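Local coordinates for iron transport multicopper oxidase FET3 (Saccharomyces cerevisiae, PDB 1ZPU), which oxidises ferrous iron to ferric iron with four copper ions, reducing oxygen to water, so that the permease FTR1 can carry the iron into the cell, at residues A[225-230]-A[291-296]; A[202-207]-A[253-258]; A[316-321]-A[372-377]. All coordinates share one frame; numbering follows the deposited sequence.

Contact 1 of 3, residues A[225-230]-A[291-296]; sequences TDMLYI and DSIDNF. With NAG (2-acetamido-2-deoxy-beta-D-glucopyranose), chain L.
Tyr229 and Phe296 form the tight part of this contact, their side chains lying next to one another and pointing the same way. Tyr229 CB sits over one face of the Phe296 ring, toward the rim, in a CH-pi contact 3.7 Å from its centroid. The two rings, with centroids 5.2 Å apart and planes at 33°, meet obliquely. With chi1 at 55°, Phe296 CG lies between backbone N and carbonyl carbon, in the crowded position, which sets its ring under Tyr229 CB. Phe296 CA makes a CH···O contact of 3.4 Å with Met227 O.

Toward 292-293 the fit is looser. Met227 is extended as far as SD, which passes 4.1 Å from Ile293 CA; a bend at chi3 (-60°) then brings CE to 3.5 Å from Ser292 O. Ser292 OG accepts from Asp294 N in an ST turn. On the other flank of Phe296 a second loose place has Thr225 CG2 4.3 Å from O of the exposed Asn295. On the outer side, C8 of a glycan N-acetylglucosamine lies 3.6 Å from Asp291 O.

Met227 also packs on Tyr202 and Trp204 of strand 201-205. The Tyr229 hydroxyl is hydrogen-bonded to Asp257 and Ser200, and its ring meets Tyr440, on strand 438-441 of another sheet, edge-to-face. The loop 291-296, which follows strand 271-277, lies against strand 228-230, an edge strand of its five-stranded sheet.

Contact 2 of 3, residues A[202-207]-A[253-258]; sequences YFWIED and MQKFDD. With NAG (2-acetamido-2-deoxy-beta-D-glucopyranose), chain B.
Tyr202 and Lys255 begin a regular antiparallel pairing, in which strands 202-205 and 253-256 run at 161° to each other. Four backbone hydrogen bonds hold it. Tyr202 N to Lys255 O measures 2.9 Å, as does Lys255 N to Tyr202 O; Trp204 N to Met253 O is 3.0 Å and Met253 N to Trp204 O is 2.8 Å. Between these two hydrogen-bonded pairs lies the non-hydrogen-bonded pair Phe203 and Gln254, where CH···O contacts run from Gln254 CA to Tyr202 O and from Phe203 CA to Met253 O.

The apolar and pi contacts gather on the face that carries Tyr202, Trp204, Met253 and Lys255. With chi1 at 72°, Trp204 CG is placed between backbone N and carbonyl carbon, and the indole lies across Met253. Met253 CB stands over the five-membered ring of Trp204, 3.7 Å from its centroid, and Met253 CG lies 3.3 Å from Trp204 CZ2. The sulfur adds an oblique Met-aromatic contact. Lys255 CB approaches the ring at its edge, 3.9 Å from Trp204 CZ3. An alanine in place of Trp204 would probably leave Met253 CB and CG without their aromatic cover and Asn288 OD1 without the indole N-H that it now accepts.

The glycan meets the same face through Lys255, whose CE lies 3.4 Å from O5 of an N-acetylglucosamine. On the reverse face Gln254 NE2 is hydrogen-bonded to Gln201 OE1 and Ile171 O. Antiparallel neighbours within one sheet, with Phe203 packed on Leu137 and Leu139 of strand 133-142 in the other sheet, are characteristic of the cupredoxin-type beta-sandwich, here of the second plastocyanin-like domain.

Contact 3 of 3, residues A[316-321]-A[372-377]; sequences HVITVD and FILEKD. With NAG (2-acetamido-2-deoxy-beta-D-glucopyranose), chain C.
Ile318 and Phe372 make the main apolar contact between strands 316-321 and 372-374, whose axes pass 9.4 Å apart at 156°, too far for backbone bonds. Ile318 CG2 lies over one face of the Phe372 ring, offset toward the rim, in a CH-pi contact 4.0 Å from the ring centroid; its nearest ring atom is Phe372 CZ at 3.7 Å. The CG1–CD1 branch also touches the Phe372 ring near CG and CD2, and CD1 comes to 4.3 Å from Leu374 CD2.

His316 CG, anti to the backbone N (chi1 -164°), carries the imidazole toward Leu374 and Ile373. His316 and Leu374 cross at about a right angle, with His316 CD2 3.8 Å from Leu374 CD2. At the imidazole edge, in its plane, lies the carbonyl of Ile373, with Ile373 O 3.5 Å from His316 NE2.

Beyond the strand end, the Glu375 carboxylate lies beside O5 of the N-acetylglucosamine at the glycosylated Asn360. Ile318 and Phe372 both touch Leu477 of strand 474-479. Strand 316-326 pairs with 379-386 in the six-stranded sheet, and strand 371-374 lies outermost beside 474-479 in the five-stranded one, so the contact joins the facing sheets of the third plastocyanin-like domain.

Contacts 1 and 2 adjoin, with centres 8 Å apart, and both reach one five-stranded sheet of the second plastocyanin-like domain, contact 1 through strand 228-230 alone. Strand 201-205 lies between 228-230 and 250-256. A backbone hydrogen bond from Phe203 N to Leu228 O joins the contacts, and their segments alternate in sequence. Their sugars are linked, C1 of contact 1's to O4 of contact 2's. Contact 3 comes later, in the third domain, its centre 35 and 37 Å from theirs. The side chain of His392, a type 1 copper ligand, is about 9 Å from that of Tyr229 and about 10 Å from that of Asp257, consistent with contacts 1 and 2 lying near the boundary between the two domains.

Contact 1 of 3, residues A[225-230]-A[291-296]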
loop_
_atom_site.group_PDB
_atom_site.type_symbol
_atom_site.label_atom_id
_atom_site.label_comp_id
_atom_site.label_asym_id
_atom_site.label_seq_id
_atom_site.Cartn_x
_atom_site.Cartn_y
_atom_site.Cartn_z
ATOM N N THR A 225 -9.465 -20.593 7.764
ATOM C CA THR A 225 -9.252 -19.900 9.048
ATOM C C THR A 225 -10.552 -19.369 9.637
ATOM O O THR A 225 -11.580 -19.269 8.956
ATOM C CB THR A 225 -8.383 -18.605 8.923
ATOM O OG1 THR A 225 -7.636 -18.602 7.697
ATOM C CG2 THR A 225 -7.446 -18.433 10.158
ATOM N N ASP A 226 -10.474 -18.971 10.899
ATOM C CA ASP A 226 -11.556 -18.279 11.553
ATOM C C ASP A 226 -11.293 -16.791 11.565
ATOM O O ASP A 226 -12.219 -16.010 11.735
ATOM C CB ASP A 226 -11.684 -18.766 12.985
ATOM C CG ASP A 226 -12.022 -20.237 13.067
ATOM O OD1 ASP A 226 -11.634 -20.881 14.071
ATOM O OD2 ASP A 226 -12.672 -20.750 12.122
ATOM N N MET A 227 -10.037 -16.389 11.383
ATOM C CA MET A 227 -9.664 -14.987 11.556
ATOM C C MET A 227 -8.508 -14.521 10.649
ATOM O O MET A 227 -7.537 -15.254 10.421
ATOM C CB MET A 227 -9.329 -14.732 13.028
ATOM C CG MET A 227 -9.251 -13.261 13.386
ATOM S SD MET A 227 -8.904 -12.938 15.119
ATOM C CE MET A 227 -10.293 -13.734 15.906
ATOM N N LEU A 228 -8.607 -13.299 10.134
ATOM C CA LEU A 228 -7.495 -12.711 9.365
ATOM C C LEU A 228 -6.907 -11.508 10.065
ATOM O O LEU A 228 -7.622 -10.773 10.726
ATOM C CB LEU A 228 -7.937 -12.286 7.969
ATOM C CG LEU A 228 -8.545 -13.319 7.027
ATOM C CD1 LEU A 228 -9.160 -12.631 5.821
ATOM C CD2 LEU A 228 -7.512 -14.357 6.595
ATOM N N TYR A 229 -5.600 -11.320 9.923
ATOM C CA TYR A 229 -4.954 -10.062 10.280
ATOM C C TYR A 229 -4.581 -9.358 8.965
ATOM O O TYR A 229 -3.716 -9.824 8.237
ATOM C CB TYR A 229 -3.724 -10.319 11.155
ATOM C CG TYR A 229 -2.990 -9.074 11.629
ATOM C CD1 TYR A 229 -3.391 -8.385 12.780
ATOM C CD2 TYR A 229 -1.897 -8.583 10.921
ATOM C CE1 TYR A 229 -2.726 -7.234 13.204
ATOM C CE2 TYR A 229 -1.226 -7.441 11.334
ATOM C CZ TYR A 229 -1.637 -6.774 12.474
ATOM O OH TYR A 229 -0.936 -5.646 12.851
ATOM N N ILE A 230 -5.251 -8.262 8.648
ATOM C CA ILE A 230 -5.030 -7.549 7.388
ATOM C C ILE A 230 -4.430 -6.175 7.662
ATOM O O ILE A 230 -5.088 -5.328 8.301
ATOM C CB ILE A 230 -6.357 -7.322 6.619
ATOM C CG1 ILE A 230 -7.205 -8.599 6.658
ATOM C CG2 ILE A 230 -6.094 -6.878 5.211
ATOM C CD1 ILE A 230 -8.486 -8.512 5.860
ATOM N N ASP A 291 -12.452 -15.255 21.758
ATOM C CA ASP A 291 -11.664 -15.673 22.908
ATOM C C ASP A 291 -10.190 -15.281 22.807
ATOM O O ASP A 291 -9.524 -15.116 23.829
ATOM C CB ASP A 291 -11.796 -17.172 23.091
ATOM C CG ASP A 291 -10.990 -17.677 24.253
ATOM O OD1 ASP A 291 -11.482 -17.599 25.410
ATOM O OD2 ASP A 291 -9.852 -18.139 24.001
ATOM N N SER A 292 -9.688 -15.138 21.579
ATOM C CA SER A 292 -8.300 -14.762 21.340
ATOM C C SER A 292 -8.093 -14.098 19.980
ATOM O O SER A 292 -8.723 -14.468 18.979
ATOM C CB SER A 292 -7.402 -15.985 21.450
ATOM O OG SER A 292 -6.101 -15.709 20.966
ATOM N N ILE A 293 -7.199 -13.114 19.939
ATOM C CA ILE A 293 -6.844 -12.468 18.675
ATOM C C ILE A 293 -5.429 -12.882 18.277
ATOM O O ILE A 293 -4.731 -12.176 17.553
ATOM C CB ILE A 293 -7.007 -10.939 18.740
ATOM C CG1 ILE A 293 -6.184 -10.345 19.886
ATOM C CG2 ILE A 293 -8.477 -10.576 18.891
ATOM C CD1 ILE A 293 -5.877 -8.867 19.748
ATOM N N ASP A 294 -5.015 -14.051 18.759
ATOM C CA ASP A 294 -3.654 -14.550 18.524
ATOM C C ASP A 294 -3.612 -15.709 17.534
ATOM O O ASP A 294 -2.526 -16.201 17.224
ATOM C CB ASP A 294 -2.977 -14.995 19.839
ATOM C CG ASP A 294 -2.797 -13.849 20.848
ATOM O OD1 ASP A 294 -3.090 -12.675 20.540
ATOM O OD2 ASP A 294 -2.355 -14.128 21.979
ATOM N N ASN A 295 -4.774 -16.147 17.044
ATOM C CA ASN A 295 -4.817 -17.327 16.174
ATOM C C ASN A 295 -5.246 -17.041 14.748
ATOM O O ASN A 295 -5.700 -17.943 14.040
ATOM C CB ASN A 295 -5.689 -18.424 16.772
ATOM C CG ASN A 295 -5.254 -18.811 18.157
ATOM O OD1 ASN A 295 -4.075 -19.060 18.402
ATOM N ND2 ASN A 295 -6.205 -18.858 19.082
ATOM N N PHE A 296 -5.081 -15.794 14.322
ATOM C CA PHE A 296 -5.316 -15.428 12.929
ATOM C C PHE A 296 -4.316 -16.152 12.031
ATOM O O PHE A 296 -3.231 -16.532 12.480
ATOM C CB PHE A 296 -5.184 -13.900 12.734
ATOM C CG PHE A 296 -3.870 -13.343 13.213
ATOM C CD1 PHE A 296 -2.765 -13.308 12.371
ATOM C CD2 PHE A 296 -3.731 -12.886 14.524
ATOM C CE1 PHE A 296 -1.552 -12.813 12.817
ATOM C CE2 PHE A 296 -2.517 -12.393 14.980
ATOM C CZ PHE A 296 -1.423 -12.361 14.128
HETATM C C1 NAG L . -13.513 -10.316 25.086
HETATM C C2 NAG L . -12.360 -11.243 25.488
HETATM C C3 NAG L . -12.798 -12.602 26.067
HETATM C C4 NAG L . -13.926 -12.501 27.097
HETATM C C5 NAG L . -14.978 -11.480 26.616
HETATM C C6 NAG L . -16.018 -11.214 27.702
HETATM C C7 NAG L . -10.195 -11.090 24.387
HETATM C C8 NAG L . -9.321 -11.554 23.258
HETATM N N2 NAG L . -11.470 -11.473 24.366
HETATM O O3 NAG L . -11.682 -13.264 26.636
HETATM O O4 NAG L . -14.508 -13.789 27.269
HETATM O O5 NAG L . -14.411 -10.235 26.182
HETATM O O6 NAG L . -16.395 -9.853 27.683
HETATM O O7 NAG L . -9.726 -10.389 25.275
#

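Contact 2 of 3, residues A[202-207]-A[253-258]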
loop_
_atom_site.group_PDB
_atom_site.type_symbol
_atom_site.label_atom_id
_atom_site.label_comp_id
_atom_site.label_asym_id
_atom_site.label_seq_id
_atom_site.Cartn_x
_atom_site.Cartn_y
_atom_site.Cartn_z
ATOM N N TYR A 202 -8.154 -6.879 12.535
ATOM C CA TYR A 202 -8.547 -8.276 12.560
ATOM C C TYR A 202 -9.928 -8.350 11.952
ATOM O O TYR A 202 -10.761 -7.455 12.158
ATOM C CB TYR A 202 -8.588 -8.841 13.970
ATOM C CG TYR A 202 -7.310 -8.721 14.732
ATOM C CD1 TYR A 202 -7.048 -7.579 15.481
ATOM C CD2 TYR A 202 -6.366 -9.756 14.731
ATOM C CE1 TYR A 202 -5.883 -7.454 16.202
ATOM C CE2 TYR A 202 -5.185 -9.648 15.454
ATOM C CZ TYR A 202 -4.950 -8.486 16.191
ATOM O OH TYR A 202 -3.791 -8.315 16.922
ATOM N N PHE A 203 -10.174 -9.407 11.194
ATOM C CA PHE A 203 -11.449 -9.573 10.545
ATOM C C PHE A 203 -11.952 -10.988 10.710
ATOM O O PHE A 203 -11.190 -11.944 10.515
ATOM C CB PHE A 203 -11.329 -9.260 9.062
ATOM C CG PHE A 203 -12.609 -9.419 8.315
ATOM C CD1 PHE A 203 -13.498 -8.355 8.214
ATOM C CD2 PHE A 203 -12.936 -10.638 7.717
ATOM C CE1 PHE A 203 -14.685 -8.495 7.521
ATOM C CE2 PHE A 203 -14.115 -10.796 7.032
ATOM C CZ PHE A 203 -15.002 -9.727 6.937
ATOM N N TRP A 204 -13.236 -11.121 11.047
ATOM C CA TRP A 204 -13.878 -12.431 11.117
ATOM C C TRP A 204 -15.399 -12.366 11.038
ATOM O O TRP A 204 -16.000 -11.313 11.276
ATOM C CB TRP A 204 -13.448 -13.195 12.371
ATOM C CG TRP A 204 -13.996 -12.691 13.680
ATOM C CD1 TRP A 204 -15.075 -13.176 14.349
ATOM C CD2 TRP A 204 -13.460 -11.633 14.499
ATOM N NE1 TRP A 204 -15.253 -12.495 15.535
ATOM C CE2 TRP A 204 -14.276 -11.542 15.652
ATOM C CE3 TRP A 204 -12.373 -10.753 14.367
ATOM C CZ2 TRP A 204 -14.039 -10.614 16.669
ATOM C CZ3 TRP A 204 -12.141 -9.823 15.377
ATOM C CH2 TRP A 204 -12.974 -9.763 16.515
ATOM N N ILE A 205 -16.001 -13.511 10.715
ATOM C CA ILE A 205 -17.441 -13.642 10.581
ATOM C C ILE A 205 -17.910 -14.678 11.600
ATOM O O ILE A 205 -17.458 -15.819 11.575
ATOM C CB ILE A 205 -17.815 -14.090 9.154
ATOM C CG1 ILE A 205 -17.232 -13.119 8.128
ATOM C CG2 ILE A 205 -19.312 -14.198 8.988
ATOM C CD1 ILE A 205 -17.317 -13.612 6.697
ATOM N N GLU A 206 -18.801 -14.269 12.499
ATOM C CA GLU A 206 -19.387 -15.161 13.491
ATOM C C GLU A 206 -19.878 -16.443 12.841
ATOM O O GLU A 206 -20.614 -16.391 11.849
ATOM C CB GLU A 206 -20.534 -14.460 14.214
ATOM C CG GLU A 206 -21.236 -15.305 15.238
ATOM C CD GLU A 206 -22.494 -14.655 15.780
ATOM O OE1 GLU A 206 -23.214 -15.328 16.551
ATOM O OE2 GLU A 206 -22.777 -13.488 15.436
ATOM N N ASP A 207 -19.425 -17.578 13.393
ATOM C CA ASP A 207 -19.823 -18.930 12.967
ATOM C C ASP A 207 -19.635 -19.271 11.490
ATOM O O ASP A 207 -20.291 -20.181 10.985
ATOM C CB ASP A 207 -21.270 -19.216 13.365
ATOM C CG ASP A 207 -21.402 -19.539 14.819
ATOM O OD1 ASP A 207 -22.032 -18.741 15.567
ATOM O OD2 ASP A 207 -20.846 -20.589 15.212
ATOM N N MET A 253 -17.341 -8.935 11.788
ATOM C CA MET A 253 -16.598 -8.264 12.842
ATOM C C MET A 253 -15.252 -7.735 12.366
ATOM O O MET A 253 -14.476 -8.460 11.751
ATOM C CB MET A 253 -16.392 -9.257 13.974
ATOM C CG MET A 253 -16.319 -8.609 15.336
ATOM S SD MET A 253 -17.911 -8.122 16.024
ATOM C CE MET A 253 -18.994 -8.916 14.874
ATOM N N GLN A 254 -14.990 -6.466 12.642
ATOM C CA GLN A 254 -13.661 -5.893 12.422
ATOM C C GLN A 254 -13.116 -5.247 13.719
ATOM O O GLN A 254 -13.862 -4.621 14.485
ATOM C CB GLN A 254 -13.634 -4.950 11.194
ATOM C CG GLN A 254 -14.256 -3.620 11.374
ATOM C CD GLN A 254 -14.588 -2.913 10.046
ATOM O OE1 GLN A 254 -15.757 -2.782 9.688
ATOM N NE2 GLN A 254 -13.569 -2.419 9.342
ATOM N N LYS A 255 -11.822 -5.427 13.972
ATOM C CA LYS A 255 -11.234 -4.988 15.236
ATOM C C LYS A 255 -9.914 -4.263 15.004
ATOM O O LYS A 255 -9.113 -4.707 14.179
ATOM C CB LYS A 255 -11.013 -6.214 16.133
ATOM C CG LYS A 255 -10.689 -5.901 17.571
ATOM C CD LYS A 255 -10.380 -7.166 18.347
ATOM C CE LYS A 255 -10.457 -6.946 19.849
ATOM N NZ LYS A 255 -10.058 -5.563 20.256
ATOM N N PHE A 256 -9.702 -3.155 15.718
ATOM C CA PHE A 256 -8.438 -2.421 15.680
ATOM C C PHE A 256 -7.295 -3.319 16.144
ATOM O O PHE A 256 -7.474 -4.147 17.051
ATOM C CB PHE A 256 -8.476 -1.274 16.681
ATOM C CG PHE A 256 -8.883 0.052 16.120
ATOM C CD1 PHE A 256 -10.200 0.477 16.196
ATOM C CD2 PHE A 256 -7.924 0.924 15.610
ATOM C CE1 PHE A 256 -10.560 1.710 15.715
ATOM C CE2 PHE A 256 -8.269 2.170 15.131
ATOM C CZ PHE A 256 -9.588 2.570 15.173
ATOM N N ASP A 257 -6.114 -3.143 15.559
ATOM C CA ASP A 257 -4.880 -3.600 16.192
ATOM C C ASP A 257 -4.363 -2.455 17.067
ATOM O O ASP A 257 -3.578 -1.610 16.619
ATOM C CB ASP A 257 -3.860 -3.975 15.136
ATOM C CG ASP A 257 -2.527 -4.383 15.719
ATOM O OD1 ASP A 257 -1.660 -4.780 14.913
ATOM O OD2 ASP A 257 -2.329 -4.306 16.957
ATOM N N ASP A 258 -4.819 -2.412 18.313
ATOM C CA ASP A 258 -4.612 -1.225 19.141
ATOM C C ASP A 258 -3.159 -1.094 19.598
ATOM O O ASP A 258 -2.733 -0.065 20.115
ATOM C CB ASP A 258 -5.591 -1.214 20.318
ATOM C CG ASP A 258 -5.534 -2.484 21.131
ATOM O OD1 ASP A 258 -6.611 -3.018 21.480
ATOM O OD2 ASP A 258 -4.413 -2.957 21.408
HETATM C C1 NAG B . -13.772 -6.181 21.559
HETATM C C2 NAG B . -14.470 -6.115 22.912
HETATM C C3 NAG B . -13.775 -6.930 24.011
HETATM C C4 NAG B . -13.618 -8.378 23.605
HETATM C C5 NAG B . -12.836 -8.336 22.292
HETATM C C6 NAG B . -12.621 -9.743 21.741
HETATM C C7 NAG B . -15.732 -4.242 23.831
HETATM C C8 NAG B . -17.044 -4.856 23.426
HETATM N N2 NAG B . -14.594 -4.742 23.327
HETATM O O3 NAG B . -14.535 -6.940 25.197
HETATM O O4 NAG B . -12.947 -9.042 24.660
HETATM O O5 NAG B . -13.505 -7.551 21.290
HETATM O O6 NAG B . -13.861 -10.262 21.317
HETATM O O7 NAG B . -15.754 -3.298 24.620
#

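Contact 3 of 3, residues A[316-321]-A[372-377]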
loop_
_atom_site.group_PDB
_atom_site.type_symbol
_atom_site.label_atom_id
_atom_site.label_comp_id
_atom_site.label_asym_id
_atom_site.label_seq_id
_atom_site.Cartn_x
_atom_site.Cartn_y
_atom_site.Cartn_z
ATOM N N HIS A 316 22.326 -9.115 -5.328
ATOM C CA HIS A 316 22.296 -7.789 -4.766
ATOM C C HIS A 316 21.535 -7.862 -3.447
ATOM O O HIS A 316 20.344 -8.188 -3.433
ATOM C CB HIS A 316 21.576 -6.858 -5.749
ATOM C CG HIS A 316 21.788 -5.402 -5.485
ATOM N ND1 HIS A 316 22.278 -4.918 -4.291
ATOM C CD2 HIS A 316 21.538 -4.317 -6.253
ATOM C CE1 HIS A 316 22.339 -3.599 -4.340
ATOM N NE2 HIS A 316 21.891 -3.210 -5.520
ATOM N N VAL A 317 22.222 -7.577 -2.341
ATOM C CA VAL A 317 21.572 -7.534 -1.022
ATOM C C VAL A 317 21.460 -6.104 -0.518
ATOM O O VAL A 317 22.455 -5.392 -0.399
ATOM C CB VAL A 317 22.285 -8.421 0.028
ATOM C CG1 VAL A 317 21.566 -8.349 1.375
ATOM C CG2 VAL A 317 22.348 -9.854 -0.452
ATOM N N ILE A 318 20.231 -5.690 -0.243
ATOM C CA ILE A 318 19.958 -4.398 0.378
ATOM C C ILE A 318 19.567 -4.631 1.850
ATOM O O ILE A 318 18.547 -5.260 2.127
ATOM C CB ILE A 318 18.824 -3.649 -0.384
ATOM C CG1 ILE A 318 19.194 -3.485 -1.858
ATOM C CG2 ILE A 318 18.519 -2.304 0.256
ATOM C CD1 ILE A 318 18.047 -3.106 -2.757
ATOM N N THR A 319 20.383 -4.149 2.785
ATOM C CA THR A 319 20.067 -4.262 4.206
ATOM C C THR A 319 19.689 -2.899 4.775
ATOM O O THR A 319 20.476 -1.963 4.752
ATOM C CB THR A 319 21.220 -4.898 5.023
ATOM O OG1 THR A 319 21.474 -6.216 4.532
ATOM C CG2 THR A 319 20.864 -4.998 6.501
ATOM N N VAL A 320 18.470 -2.788 5.280
ATOM C CA VAL A 320 18.021 -1.534 5.858
ATOM C C VAL A 320 17.495 -1.712 7.277
ATOM O O VAL A 320 16.742 -2.645 7.565
ATOM C CB VAL A 320 16.963 -0.823 4.968
ATOM C CG1 VAL A 320 17.565 -0.443 3.625
ATOM C CG2 VAL A 320 15.743 -1.692 4.767
ATOM N N ASP A 321 17.912 -0.811 8.162
ATOM C CA ASP A 321 17.381 -0.763 9.526
ATOM C C ASP A 321 16.325 0.329 9.607
ATOM O O ASP A 321 16.514 1.421 9.070
ATOM C CB ASP A 321 18.491 -0.531 10.555
ATOM C CG ASP A 321 19.465 -1.710 10.651
ATOM O OD1 ASP A 321 19.290 -2.718 9.925
ATOM O OD2 ASP A 321 20.422 -1.634 11.450
ATOM N N PHE A 372 18.754 2.910 -5.096
ATOM C CA PHE A 372 19.589 1.773 -5.460
ATOM C C PHE A 372 19.382 1.435 -6.924
ATOM O O PHE A 372 18.263 1.553 -7.440
ATOM C CB PHE A 372 19.232 0.554 -4.626
ATOM C CG PHE A 372 19.464 0.740 -3.168
ATOM C CD1 PHE A 372 18.537 1.435 -2.385
ATOM C CD2 PHE A 372 20.603 0.217 -2.565
ATOM C CE1 PHE A 372 18.747 1.609 -1.026
ATOM C CE2 PHE A 372 20.822 0.377 -1.213
ATOM C CZ PHE A 372 19.892 1.077 -0.436
ATOM N N ILE A 373 20.451 1.017 -7.594
ATOM C CA ILE A 373 20.340 0.573 -8.979
ATOM C C ILE A 373 20.399 -0.948 -9.065
ATOM O O ILE A 373 21.301 -1.575 -8.515
ATOM C CB ILE A 373 21.395 1.224 -9.887
ATOM C CG1 ILE A 373 21.314 2.744 -9.745
ATOM C CG2 ILE A 373 21.179 0.803 -11.340
ATOM C CD1 ILE A 373 22.349 3.485 -10.547
ATOM N N LEU A 374 19.420 -1.527 -9.749
ATOM C CA LEU A 374 19.351 -2.970 -9.905
ATOM C C LEU A 374 19.754 -3.375 -11.317
ATOM O O LEU A 374 19.374 -2.712 -12.276
ATOM C CB LEU A 374 17.942 -3.474 -9.594
ATOM C CG LEU A 374 17.203 -2.973 -8.345
ATOM C CD1 LEU A 374 15.795 -3.543 -8.349
ATOM C CD2 LEU A 374 17.924 -3.315 -7.046
ATOM N N GLU A 375 20.512 -4.467 -11.438
ATOM C CA GLU A 375 21.053 -4.920 -12.728
ATOM C C GLU A 375 20.097 -5.787 -13.543
ATOM O O GLU A 375 19.183 -6.406 -13.001
ATOM C CB GLU A 375 22.383 -5.658 -12.544
ATOM C CG GLU A 375 23.543 -4.791 -12.047
ATOM C CD GLU A 375 23.946 -3.672 -13.015
ATOM O OE1 GLU A 375 24.114 -3.932 -14.235
ATOM O OE2 GLU A 375 24.108 -2.527 -12.535
ATOM N N LYS A 376 20.365 -5.843 -14.849
ATOM C CA LYS A 376 19.474 -6.435 -15.868
ATOM C C LYS A 376 18.506 -7.512 -15.407
ATOM O O LYS A 376 17.302 -7.320 -15.526
ATOM C CB LYS A 376 20.221 -6.876 -17.145
ATOM C CG LYS A 376 21.747 -7.135 -17.018
ATOM C CD LYS A 376 22.296 -7.847 -18.273
ATOM C CE LYS A 376 23.716 -8.384 -18.068
ATOM N NZ LYS A 376 23.846 -9.132 -16.774
ATOM N N ASP A 377 18.996 -8.633 -14.888
ATOM C CA ASP A 377 18.076 -9.687 -14.432
ATOM C C ASP A 377 18.402 -10.221 -13.049
ATOM O O ASP A 377 17.987 -11.322 -12.691
ATOM C CB ASP A 377 18.028 -10.855 -15.432
ATOM C CG ASP A 377 16.878 -10.743 -16.439
ATOM O OD1 ASP A 377 15.757 -10.335 -16.049
ATOM O OD2 ASP A 377 17.097 -11.099 -17.627
HETATM C C1 NAG C . 26.538 -0.648 -13.788
HETATM C C2 NAG C . 27.773 -1.006 -12.948
HETATM C C3 NAG C . 28.771 -1.983 -13.616
HETATM C C4 NAG C . 28.400 -2.555 -15.004
HETATM C C5 NAG C . 27.057 -2.051 -15.566
HETATM C C6 NAG C . 26.416 -3.004 -16.573
HETATM C C7 NAG C . 28.325 0.953 -11.531
HETATM C C8 NAG C . 28.756 2.391 -11.644
HETATM N N2 NAG C . 28.501 0.213 -12.628
HETATM O O3 NAG C . 29.071 -3.054 -12.736
HETATM O O4 NAG C . 29.453 -2.255 -15.908
HETATM O O5 NAG C . 26.141 -1.792 -14.518
HETATM O O6 NAG C . 25.525 -2.252 -17.395
HETATM O O7 NAG C . 27.856 0.517 -10.475
#